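Local coordinates for protein rifin (Plasmodium falciparum, PDB 7JZK) that binds the LAIR1 ectodomain carried by an antibody and probably targets the host receptor LAIR1 through its V2 domain, at residues Q71-C76 / V106-A111. Residues are numbered along the deposited sequence; the frame is centred on the assembly and turned at random.
Sequences QMTASC and VKQKDA
Gln108 NE2 donates to Thr73 OG1 over 2.8 Å, and the N-H...O angle of 134° makes this a bent bond, although the hydroxyl oxygen lies only 14° out of the amide plane. A weak second bond joins the same nitrogen to Asp69. At the other end of the amide, OE1 accepts from Arg92 NE, so with both ends bonded the amide's rotation is fixed. The glutamine spans a wide gap: Thr73 CA and Gln108 CA, the nearest such pair, are 8.8 Å apart, and CG anti to the backbone N (chi1 171°) with an extended chain beyond it carries the amide across. In this mainly helical RIFIN V2 domain, the contact links the C-terminal end of helix 61-75, which stops just before the disulfide-bonded Cys76 (partner Cys89), to the first turn of helix 108-126. Met72 lies obliquely against the same amide, its SD 3.6 Å from Gln108 CD and its CG 3.4 Å from Gln108 OE1, a van der Waals contact. Arg92, on helix 86-94, also bonds Cys76 O, bridging the two segments. The antibody-derived LAIR1 ectodomain hydrogen-bonds the backbone of Cys76, and its Tyr45 packs on Gln108.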
loop_
_atom_site.group_PDB
_atom_site.type_symbol
_atom_site.label_atom_id
_atom_site.label_comp_id
_atom_site.label_asym_id
_atom_site.label_seq_id
_atom_site.Cartn_x
_atom_site.Cartn_y
_atom_site.Cartn_z
ATOM N N GLN B 71 -1.830 0.163 7.571
ATOM C CA GLN B 71 -0.986 1.376 7.437
ATOM C C GLN B 71 -0.458 1.510 6.006
ATOM O O GLN B 71 -0.479 2.619 5.488
ATOM C CB GLN B 71 0.135 1.340 8.473
ATOM C CG GLN B 71 0.960 2.608 8.560
ATOM C CD GLN B 71 1.653 2.683 9.894
ATOM O OE1 GLN B 71 1.025 2.628 10.944
ATOM N NE2 GLN B 71 2.965 2.809 9.861
ATOM N N MET B 72 -0.009 0.406 5.406
ATOM C CA MET B 72 0.503 0.456 4.034
ATOM C C MET B 72 -0.588 0.881 3.067
ATOM O O MET B 72 -0.338 1.664 2.142
ATOM C CB MET B 72 1.076 -0.903 3.621
ATOM C CG MET B 72 1.705 -0.945 2.229
ATOM S SD MET B 72 2.635 -2.475 1.918
ATOM C CE MET B 72 4.043 -2.105 2.979
ATOM N N THR B 73 -1.806 0.362 3.238
ATOM C CA THR B 73 -2.873 0.821 2.358
ATOM C C THR B 73 -3.144 2.306 2.576
ATOM O O THR B 73 -3.394 3.050 1.614
ATOM C CB THR B 73 -4.141 -0.017 2.557
ATOM O OG1 THR B 73 -3.848 -1.379 2.216
ATOM C CG2 THR B 73 -5.286 0.471 1.646
ATOM N N ALA B 74 -3.033 2.771 3.824
ATOM C CA ALA B 74 -3.371 4.167 4.105
ATOM C C ALA B 74 -2.285 5.176 3.722
ATOM O O ALA B 74 -2.610 6.339 3.443
ATOM C CB ALA B 74 -3.715 4.332 5.580
ATOM N N SER B 75 -1.007 4.792 3.716
ATOM C CA SER B 75 0.061 5.776 3.540
ATOM C C SER B 75 0.768 5.692 2.188
ATOM O O SER B 75 1.723 6.449 1.956
ATOM C CB SER B 75 1.088 5.671 4.683
ATOM O OG SER B 75 1.428 4.334 4.994
ATOM N N CYS B 76 0.348 4.791 1.302
ATOM C CA CYS B 76 0.973 4.609 -0.001
ATOM C C CYS B 76 -0.086 4.625 -1.086
ATOM O O CYS B 76 -0.112 3.771 -1.971
ATOM C CB CYS B 76 1.737 3.300 -0.070
ATOM S SG CYS B 76 2.885 3.101 1.260
ATOM N N VAL B 106 -1.216 -10.740 -6.377
ATOM C CA VAL B 106 -0.550 -11.033 -5.112
ATOM C C VAL B 106 -1.157 -10.121 -4.046
ATOM O O VAL B 106 -1.016 -8.895 -4.116
ATOM C CB VAL B 106 0.966 -10.848 -5.231
ATOM C CG1 VAL B 106 1.646 -11.150 -3.932
ATOM C CG2 VAL B 106 1.521 -11.729 -6.369
ATOM N N LYS B 107 -1.848 -10.699 -3.070
ATOM C CA LYS B 107 -2.464 -9.887 -2.032
ATOM C C LYS B 107 -1.438 -9.401 -1.034
ATOM O O LYS B 107 -0.584 -10.159 -0.575
ATOM C CB LYS B 107 -3.549 -10.678 -1.315
ATOM C CG LYS B 107 -4.767 -10.889 -2.159
ATOM C CD LYS B 107 -5.468 -12.196 -1.830
ATOM C CE LYS B 107 -6.571 -12.449 -2.838
ATOM N NZ LYS B 107 -7.803 -11.776 -2.383
ATOM N N GLN B 108 -1.557 -8.116 -0.709
ATOM C CA GLN B 108 -0.613 -7.409 0.146
ATOM C C GLN B 108 -0.590 -7.987 1.554
ATOM O O GLN B 108 0.473 -8.242 2.114
ATOM C CB GLN B 108 -1.002 -5.925 0.157
ATOM C CG GLN B 108 -0.282 -5.025 1.144
ATOM C CD GLN B 108 -0.709 -3.560 1.007
ATOM O OE1 GLN B 108 -0.226 -2.827 0.152
ATOM N NE2 GLN B 108 -1.697 -3.161 1.808
ATOM N N LYS B 109 -1.763 -8.245 2.123
ATOM C CA LYS B 109 -1.862 -8.771 3.482
ATOM C C LYS B 109 -1.116 -10.092 3.614
ATOM O O LYS B 109 -0.408 -10.316 4.584
ATOM C CB LYS B 109 -3.344 -8.967 3.852
ATOM C CG LYS B 109 -3.714 -8.919 5.333
ATOM C CD LYS B 109 -5.230 -8.786 5.477
ATOM C CE LYS B 109 -5.679 -8.610 6.916
ATOM N NZ LYS B 109 -7.167 -8.530 6.996
ATOM N N ASP B 110 -1.247 -10.969 2.629
ATOM C CA ASP B 110 -0.581 -12.267 2.653
ATOM C C ASP B 110 0.935 -12.134 2.562
ATOM O O ASP B 110 1.665 -12.778 3.314
ATOM C CB ASP B 110 -1.163 -13.137 1.525
ATOM C CG ASP B 110 -2.675 -13.348 1.707
ATOM O OD1 ASP B 110 -3.143 -13.246 2.864
ATOM O OD2 ASP B 110 -3.422 -13.517 0.719
ATOM N N ALA B 111 1.434 -11.282 1.679
ATOM C CA ALA B 111 2.881 -11.093 1.573
ATOM C C ALA B 111 3.436 -10.479 2.861
ATOM O O ALA B 111 4.491 -10.878 3.354
ATOM C CB ALA B 111 3.204 -10.221 0.347
#